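Local atomic coordinates of acetaldehyde dehydrogenase (Acetylating) (Geobacillus thermoglucosidasius, PDB entry 5J78), a protein that catalyses the CoA-acylating, NAD-dependent oxidation of acetaldehyde to acetyl-CoA, a reversible step that probably serves ethanol formation in this thermophile. Residues Lys308-Ile313 with Tyr357-Glu362; Val343-Ala348 with Pro366-Tyr371. All coordinates share one frame; numbering follows the deposited sequence.

Contact 1. Residues Lys308-Ile313 with Tyr357-Glu362; sequences KVASII and YPFSIE
Phe359 meets three side chains of helix 303-313. The methyl CD1 of Ile313 lies over one face of the Phe359 ring, 3.9 Å from the ring centroid and 16° off the ring normal, which satisfies the geometry of a CH-pi contact. Toward the far end of the ring, Val309 CG1 reaches CZ of Phe359 at 3.8 Å, while Ala310 CB sits 3.6 Å from Phe359 CE2; both approach obliquely. Phe359 CG stands beside its own backbone N and anti to the carbonyl carbon (chi1 -80°), which carries the ring back to the helix although its CB does not point there. Pro358 supplies the second point of touch, with Ile313 CG2 3.7 Å from Pro358 CB. With an alanine in place of Phe359, Val309, Ala310 and Ile313 CD1 are likely to lose their shared partner, opening a gap between helix and loop.

The turn Tyr357-Ser360 is closed by Tyr357 O, which accepts both Ser360 N and, at 2.7 Å, Ser360 OG on a lone pair in the carbonyl plane. Ile367 packs on Val309, Ile313 and Phe359, so the helix and the loop joining strands 345-349 and 367-373 meet beside the parallel sheet of the aldehyde dehydrogenase fold. The interface is therefore apolar and rests on shape, while Ser311 OG and Ser360 OG bond on their own sides of it.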
ATOM      1  N   LYS A 308     -21.527 -36.585  -7.447  1.00 34.38           N
ATOM      2  CA  LYS A 308     -22.479 -35.506  -7.688  1.00 32.48           C
ATOM      3  C   LYS A 308     -22.443 -34.480  -6.556  1.00 40.73           C
ATOM      4  O   LYS A 308     -22.423 -33.272  -6.808  1.00 38.05           O
ATOM      5  CB  LYS A 308     -23.895 -36.058  -7.857  1.00 41.73           C
ATOM      6  CG  LYS A 308     -24.122 -36.700  -9.227  1.00 49.69           C
ATOM      7  CD  LYS A 308     -25.534 -37.264  -9.377  1.00 48.41           C
ATOM      8  CE  LYS A 308     -25.716 -37.965 -10.713  1.00 53.37           C
ATOM      9  NZ  LYS A 308     -25.886 -36.998 -11.837  1.00 73.58           N
ATOM     10  N   VAL A 309     -22.437 -34.950  -5.311  1.00 31.20           N
ATOM     11  CA  VAL A 309     -22.401 -34.029  -4.181  1.00 34.31           C
ATOM     12  C   VAL A 309     -21.059 -33.255  -4.186  1.00 28.74           C
ATOM     13  O   VAL A 309     -21.045 -32.043  -3.987  1.00 37.94           O
ATOM     14  CB  VAL A 309     -22.611 -34.768  -2.846  1.00 24.95           C
ATOM     15  CG1 VAL A 309     -22.382 -33.819  -1.634  1.00 25.38           C
ATOM     16  CG2 VAL A 309     -24.005 -35.337  -2.789  1.00 30.14           C
ATOM     17  N   ALA A 310     -19.954 -33.949  -4.466  1.00 35.07           N
ATOM     18  CA  ALA A 310     -18.629 -33.340  -4.398  1.00 23.60           C
ATOM     19  C   ALA A 310     -18.514 -32.179  -5.345  1.00 38.96           C
ATOM     20  O   ALA A 310     -17.713 -31.271  -5.127  1.00 42.90           O
ATOM     21  CB  ALA A 310     -17.544 -34.345  -4.697  1.00 27.42           C
ATOM     22  N   SER A 311     -19.326 -32.205  -6.390  1.00 31.50           N
ATOM     23  CA  SER A 311     -19.267 -31.198  -7.440  1.00 31.92           C
ATOM     24  C   SER A 311     -19.814 -29.858  -6.999  1.00 33.65           C
ATOM     25  O   SER A 311     -19.477 -28.824  -7.577  1.00 43.70           O
ATOM     26  CB  SER A 311     -20.042 -31.685  -8.664  1.00 39.09           C
ATOM     27  OG  SER A 311     -19.597 -32.973  -9.028  1.00 53.59           O
ATOM     28  N   ILE A 312     -20.677 -29.878  -5.988  1.00 32.52           N
ATOM     29  CA  ILE A 312     -21.267 -28.646  -5.492  1.00 36.08           C
ATOM     30  C   ILE A 312     -20.753 -28.257  -4.105  1.00 32.53           C
ATOM     31  O   ILE A 312     -21.202 -27.262  -3.545  1.00 31.27           O
ATOM     32  CB  ILE A 312     -22.810 -28.751  -5.456  1.00 42.03           C
ATOM     33  CG1 ILE A 312     -23.279 -29.818  -4.465  1.00 34.83           C
ATOM     34  CG2 ILE A 312     -23.343 -29.058  -6.851  1.00 29.63           C
ATOM     35  CD1 ILE A 312     -24.686 -29.590  -3.979  1.00 40.84           C
ATOM     36  N   ILE A 313     -19.826 -29.036  -3.553  1.00 27.17           N
ATOM     37  CA  ILE A 313     -19.254 -28.714  -2.250  1.00 27.54           C
ATOM     38  C   ILE A 313     -18.284 -27.536  -2.372  1.00 32.42           C
ATOM     39  O   ILE A 313     -18.260 -26.673  -1.499  1.00 32.24           O
ATOM     40  CB  ILE A 313     -18.550 -29.921  -1.615  1.00 22.16           C
ATOM     41  CG1 ILE A 313     -19.607 -30.828  -0.994  1.00 21.52           C
ATOM     42  CG2 ILE A 313     -17.558 -29.492  -0.510  1.00 28.66           C
ATOM     43  CD1 ILE A 313     -19.070 -32.107  -0.423  1.00 26.24           C
ATOM     44  N   TYR A 357      -9.933 -32.688  -2.353  1.00 40.11           N
ATOM     45  CA  TYR A 357     -10.854 -33.752  -1.969  1.00 32.51           C
ATOM     46  C   TYR A 357     -11.978 -33.121  -1.150  1.00 33.19           C
ATOM     47  O   TYR A 357     -11.905 -33.054   0.081  1.00 24.73           O
ATOM     48  CB  TYR A 357     -10.139 -34.828  -1.179  1.00 32.05           C
ATOM     49  CG  TYR A 357      -9.112 -35.561  -2.003  1.00 49.54           C
ATOM     50  CD1 TYR A 357      -9.474 -36.662  -2.766  1.00 51.27           C
ATOM     51  CD2 TYR A 357      -7.787 -35.146  -2.040  1.00 41.91           C
ATOM     52  CE1 TYR A 357      -8.548 -37.335  -3.535  1.00 44.92           C
ATOM     53  CE2 TYR A 357      -6.849 -35.820  -2.811  1.00 46.93           C
ATOM     54  CZ  TYR A 357      -7.241 -36.915  -3.550  1.00 45.56           C
ATOM     55  OH  TYR A 357      -6.325 -37.592  -4.311  1.00 63.24           O
ATOM     56  N   PRO A 358     -13.018 -32.635  -1.842  1.00 30.97           N
ATOM     57  CA  PRO A 358     -14.030 -31.779  -1.216  1.00 27.25           C
ATOM     58  C   PRO A 358     -14.697 -32.354   0.022  1.00 24.81           C
ATOM     59  O   PRO A 358     -15.245 -31.579   0.811  1.00 28.22           O
ATOM     60  CB  PRO A 358     -15.051 -31.587  -2.332  1.00 32.26           C
ATOM     61  CG  PRO A 358     -14.260 -31.753  -3.590  1.00 42.30           C
ATOM     62  CD  PRO A 358     -13.273 -32.819  -3.284  1.00 37.16           C
ATOM     63  N   PHE A 359     -14.656 -33.664   0.221  1.00 26.15           N
ATOM     64  CA  PHE A 359     -15.286 -34.219   1.406  1.00 29.86           C
ATOM     65  C   PHE A 359     -14.368 -34.093   2.626  1.00 23.81           C
ATOM     66  O   PHE A 359     -14.823 -34.217   3.759  1.00 21.49           O
ATOM     67  CB  PHE A 359     -15.693 -35.675   1.168  1.00 36.78           C
ATOM     68  CG  PHE A 359     -16.977 -35.821   0.394  1.00 27.58           C
ATOM     69  CD1 PHE A 359     -18.194 -35.705   1.031  1.00 24.75           C
ATOM     70  CD2 PHE A 359     -16.966 -36.067  -0.967  1.00 33.87           C
ATOM     71  CE1 PHE A 359     -19.393 -35.833   0.321  1.00 20.33           C
ATOM     72  CE2 PHE A 359     -18.153 -36.192  -1.673  1.00 42.94           C
ATOM     73  CZ  PHE A 359     -19.367 -36.066  -1.021  1.00 30.16           C
ATOM     74  N   SER A 360     -13.087 -33.828   2.400  1.00 26.65           N
ATOM     75  CA  SER A 360     -12.140 -33.718   3.508  1.00 27.00           C
ATOM     76  C   SER A 360     -12.040 -32.293   4.073  1.00 20.06           C
ATOM     77  O   SER A 360     -11.458 -32.116   5.140  1.00 27.16           O
ATOM     78  CB  SER A 360     -10.746 -34.177   3.086  1.00 33.96           C
ATOM     79  OG  SER A 360     -10.181 -33.262   2.174  1.00 32.10           O
ATOM     80  N   ILE A 361     -12.590 -31.297   3.371  1.00 20.55           N
ATOM     81  CA  ILE A 361     -12.532 -29.908   3.844  1.00 25.10           C
ATOM     82  C   ILE A 361     -13.696 -29.580   4.781  1.00 27.11           C
ATOM     83  O   ILE A 361     -14.578 -30.431   5.038  1.00 21.96           O
ATOM     84  CB  ILE A 361     -12.508 -28.889   2.662  1.00 24.03           C
ATOM     85  CG1 ILE A 361     -13.861 -28.794   1.925  1.00 24.58           C
ATOM     86  CG2 ILE A 361     -11.403 -29.257   1.686  1.00 30.89           C
ATOM     87  CD1 ILE A 361     -14.019 -27.531   1.072  1.00 20.37           C
ATOM     88  N   GLU A 362     -13.680 -28.348   5.296  1.00 17.91           N
ATOM     89  CA  GLU A 362     -14.713 -27.858   6.189  1.00 21.41           C
ATOM     90  C   GLU A 362     -15.942 -27.574   5.340  1.00 21.51           C
ATOM     91  O   GLU A 362     -15.882 -26.790   4.389  1.00 18.55           O
ATOM     92  CB  GLU A 362     -14.268 -26.586   6.948  1.00 19.82           C
ATOM     93  CG  GLU A 362     -15.235 -26.217   8.076  1.00 21.61           C
ATOM     94  CD  GLU A 362     -15.057 -24.823   8.658  1.00 28.74           C
ATOM     95  OE1 GLU A 362     -14.320 -23.996   8.079  1.00 21.94           O
ATOM     96  OE2 GLU A 362     -15.670 -24.569   9.723  1.00 21.33           O
TER

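Contact 2. Residues Val343-Ala348 with Pro366-Tyr371; sequences VKLLVA and PILAFY
Two neighbouring parallel strands of the seven-stranded sheet in the catalytic domain of the aldehyde dehydrogenase fold make this contact. Strand 345-349 lies between strands 298-300 and 367-373, and the latter is bordered on its other side by strand 276-282. The axes of segments 345-348 and 367-371 approach to 4.7 Å with a 30° angle between their N-to-C directions, evidence of parallel pairing with twist. Leu346 pairs with Ile367, Val347 with Leu368 and Ala348 with Ala369.

Four backbone hydrogen bonds follow the parallel ladder. Leu346 gives its N-H to Pro366 O and takes one at its O from Leu368 N; Ala348 likewise gives to Leu368 O and takes from Phe370 N. The last is the shortest, 2.9 Å between Phe370 N and Ala348 O. Leu345 and Val347, between these residues, make backbone bonds with Tyr299 of strand 298-300 instead, so successive residues serve the two neighbouring strands in turn. The ladder is accompanied by CA-H...O contacts, including one of 3.3 Å from Val347 CA to Leu368 O.

The side chains of Leu346, Ile367, Ala348 and Ala369 lie on one face, with Leu346 CB 4.4 Å from Ile367 CG1. Val347 and Leu368 occupy the other face, where Phe370 packs against helix 286-295 through Val289, Val290 and Leu293. On that side Leu345 CG lies between its backbone N and carbonyl carbon (chi1 69°), a setting that brings Leu345 CD1 to 4.0 Å from Leu368 CD2. Farther along the strands Val347 CG1 touches CB of Phe370 at 3.7 Å.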
ATOM      1  N   VAL A 343     -34.029 -38.044   6.105  1.00 29.98           N
ATOM      2  CA  VAL A 343     -32.571 -38.032   6.229  1.00 26.33           C
ATOM      3  C   VAL A 343     -32.100 -36.811   7.039  1.00 24.49           C
ATOM      4  O   VAL A 343     -32.540 -35.697   6.793  1.00 23.43           O
ATOM      5  CB  VAL A 343     -31.898 -38.033   4.847  1.00 28.51           C
ATOM      6  CG1 VAL A 343     -30.388 -37.802   4.961  1.00 28.35           C
ATOM      7  CG2 VAL A 343     -32.162 -39.339   4.131  1.00 27.81           C
ATOM      8  N   LYS A 344     -31.211 -37.022   8.006  1.00 22.79           N
ATOM      9  CA  LYS A 344     -30.724 -35.911   8.852  1.00 24.95           C
ATOM     10  C   LYS A 344     -29.339 -35.409   8.461  1.00 23.97           C
ATOM     11  O   LYS A 344     -28.979 -34.260   8.744  1.00 26.67           O
ATOM     12  CB  LYS A 344     -30.701 -36.322  10.318  1.00 27.22           C
ATOM     13  CG  LYS A 344     -32.065 -36.231  10.999  1.00 31.63           C
ATOM     14  CD  LYS A 344     -31.988 -36.817  12.397  1.00 49.06           C
ATOM     15  CE  LYS A 344     -32.805 -36.036  13.420  1.00 62.67           C
ATOM     16  NZ  LYS A 344     -32.094 -35.969  14.742  1.00 50.46           N
ATOM     17  N   LEU A 345     -28.556 -36.274   7.835  1.00 23.58           N
ATOM     18  CA  LEU A 345     -27.232 -35.893   7.378  1.00 23.59           C
ATOM     19  C   LEU A 345     -26.769 -36.865   6.324  1.00 25.67           C
ATOM     20  O   LEU A 345     -27.158 -38.033   6.325  1.00 24.46           O
ATOM     21  CB  LEU A 345     -26.230 -35.844   8.542  1.00 20.01           C
ATOM     22  CG  LEU A 345     -25.819 -37.154   9.222  1.00 27.13           C
ATOM     23  CD1 LEU A 345     -24.625 -36.939  10.146  1.00 24.91           C
ATOM     24  CD2 LEU A 345     -26.974 -37.732  10.005  1.00 28.37           C
ATOM     25  N   LEU A 346     -25.964 -36.341   5.410  1.00 20.01           N
ATOM     26  CA  LEU A 346     -25.258 -37.108   4.408  1.00 18.30           C
ATOM     27  C   LEU A 346     -23.883 -37.501   4.887  1.00 27.21           C
ATOM     28  O   LEU A 346     -23.159 -36.670   5.433  1.00 23.83           O
ATOM     29  CB  LEU A 346     -25.113 -36.279   3.129  1.00 18.57           C
ATOM     30  CG  LEU A 346     -26.388 -35.659   2.580  1.00 20.06           C
ATOM     31  CD1 LEU A 346     -26.093 -34.943   1.250  1.00 21.38           C
ATOM     32  CD2 LEU A 346     -27.460 -36.747   2.387  1.00 18.44           C
ATOM     33  N   VAL A 347     -23.517 -38.754   4.645  1.00 22.19           N
ATOM     34  CA  VAL A 347     -22.213 -39.289   5.004  1.00 18.28           C
ATOM     35  C   VAL A 347     -21.540 -39.880   3.764  1.00 29.43           C
ATOM     36  O   VAL A 347     -22.204 -40.440   2.887  1.00 31.25           O
ATOM     37  CB  VAL A 347     -22.317 -40.368   6.086  1.00 23.52           C
ATOM     38  CG1 VAL A 347     -20.929 -40.909   6.431  1.00 27.26           C
ATOM     39  CG2 VAL A 347     -23.026 -39.832   7.316  1.00 23.21           C
ATOM     40  N   ALA A 348     -20.222 -39.742   3.695  1.00 26.17           N
ATOM     41  CA  ALA A 348     -19.444 -40.202   2.545  1.00 24.48           C
ATOM     42  C   ALA A 348     -18.143 -40.824   2.998  1.00 37.15           C
ATOM     43  O   ALA A 348     -17.276 -40.148   3.578  1.00 27.08           O
ATOM     44  CB  ALA A 348     -19.156 -39.054   1.581  1.00 33.51           C
ATOM     45  N   PRO A 366     -24.654 -30.189   6.705  1.00 18.30           N
ATOM     46  CA  PRO A 366     -24.860 -31.528   7.259  1.00 21.05           C
ATOM     47  C   PRO A 366     -24.296 -32.610   6.330  1.00 21.93           C
ATOM     48  O   PRO A 366     -25.000 -33.516   5.874  1.00 24.89           O
ATOM     49  CB  PRO A 366     -26.383 -31.618   7.409  1.00 17.84           C
ATOM     50  CG  PRO A 366     -26.904 -30.257   7.151  1.00 25.38           C
ATOM     51  CD  PRO A 366     -25.922 -29.583   6.278  1.00 22.00           C
ATOM     52  N   ILE A 367     -23.000 -32.482   6.059  1.00 16.30           N
ATOM     53  CA  ILE A 367     -22.213 -33.471   5.337  1.00 18.61           C
ATOM     54  C   ILE A 367     -21.021 -33.844   6.195  1.00 23.99           C
ATOM     55  O   ILE A 367     -20.332 -32.979   6.738  1.00 25.71           O
ATOM     56  CB  ILE A 367     -21.709 -32.953   3.980  1.00 22.13           C
ATOM     57  CG1 ILE A 367     -22.878 -32.432   3.157  1.00 21.30           C
ATOM     58  CG2 ILE A 367     -20.956 -34.055   3.248  1.00 17.98           C
ATOM     59  CD1 ILE A 367     -22.493 -31.762   1.831  1.00 24.97           C
ATOM     60  N   LEU A 368     -20.756 -35.137   6.260  1.00 23.04           N
ATOM     61  CA  LEU A 368     -19.757 -35.699   7.136  1.00 19.99           C
ATOM     62  C   LEU A 368     -18.919 -36.695   6.347  1.00 30.24           C
ATOM     63  O   LEU A 368     -19.479 -37.569   5.685  1.00 26.57           O
ATOM     64  CB  LEU A 368     -20.461 -36.368   8.321  1.00 24.75           C
ATOM     65  CG  LEU A 368     -19.709 -36.625   9.609  1.00 32.54           C
ATOM     66  CD1 LEU A 368     -19.021 -35.362  10.140  1.00 26.07           C
ATOM     67  CD2 LEU A 368     -20.683 -37.167  10.636  1.00 25.24           C
ATOM     68  N   ALA A 369     -17.596 -36.556   6.377  1.00 30.87           N
ATOM     69  CA  ALA A 369     -16.708 -37.589   5.820  1.00 26.56           C
ATOM     70  C   ALA A 369     -16.558 -38.729   6.815  1.00 23.89           C
ATOM     71  O   ALA A 369     -16.665 -38.520   8.020  1.00 30.49           O
ATOM     72  CB  ALA A 369     -15.347 -37.015   5.471  1.00 20.12           C
ATOM     73  N   PHE A 370     -16.297 -39.932   6.301  1.00 29.07           N
ATOM     74  CA  PHE A 370     -16.198 -41.139   7.121  1.00 24.98           C
ATOM     75  C   PHE A 370     -14.924 -41.914   6.796  1.00 25.19           C
ATOM     76  O   PHE A 370     -14.805 -42.487   5.710  1.00 27.73           O
ATOM     77  CB  PHE A 370     -17.426 -42.029   6.886  1.00 25.24           C
ATOM     78  CG  PHE A 370     -17.555 -43.174   7.852  1.00 26.08           C
ATOM     79  CD1 PHE A 370     -16.925 -44.387   7.615  1.00 28.74           C
ATOM     80  CD2 PHE A 370     -18.328 -43.047   8.985  1.00 21.83           C
ATOM     81  CE1 PHE A 370     -17.059 -45.437   8.500  1.00 31.64           C
ATOM     82  CE2 PHE A 370     -18.461 -44.102   9.877  1.00 32.23           C
ATOM     83  CZ  PHE A 370     -17.832 -45.294   9.632  1.00 22.58           C
ATOM     84  N   TYR A 371     -13.984 -41.933   7.736  1.00 24.69           N
ATOM     85  CA  TYR A 371     -12.690 -42.587   7.528  1.00 23.37           C
ATOM     86  C   TYR A 371     -12.575 -43.792   8.431  1.00 27.48           C
ATOM     87  O   TYR A 371     -12.874 -43.721   9.630  1.00 29.50           O
ATOM     88  CB  TYR A 371     -11.514 -41.645   7.806  1.00 27.21           C
ATOM     89  CG  TYR A 371     -11.363 -40.477   6.860  1.00 23.43           C
ATOM     90  CD1 TYR A 371     -12.067 -39.297   7.066  1.00 21.45           C
ATOM     91  CD2 TYR A 371     -10.486 -40.537   5.789  1.00 27.83           C
ATOM     92  CE1 TYR A 371     -11.916 -38.211   6.208  1.00 21.02           C
ATOM     93  CE2 TYR A 371     -10.325 -39.463   4.930  1.00 23.57           C
ATOM     94  CZ  TYR A 371     -11.046 -38.301   5.144  1.00 25.21           C
ATOM     95  OH  TYR A 371     -10.899 -37.232   4.284  1.00 26.24           O
TER

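How the contacts relate
The two contacts alternate along the chain: 308-313 comes first, then strand segment 343-348, then loop 357-362 and finally 366-371. Their centres are about 11 Å apart. Contact 2 joins adjacent strands of the parallel sheet, and contact 1 places helix 303-313 against the loop that connects those same strands. Direct packing links them, with Phe359 CE1 3.5 Å from Ala348 CB and Ser360 CB 3.3 Å from Tyr371 OH. Phe359 thus lies between the helix and the sheet face bearing Ala348 and Ile367. Together the contacts pack a helix and the connecting loop onto one face of the parallel sheet of the aldehyde dehydrogenase fold.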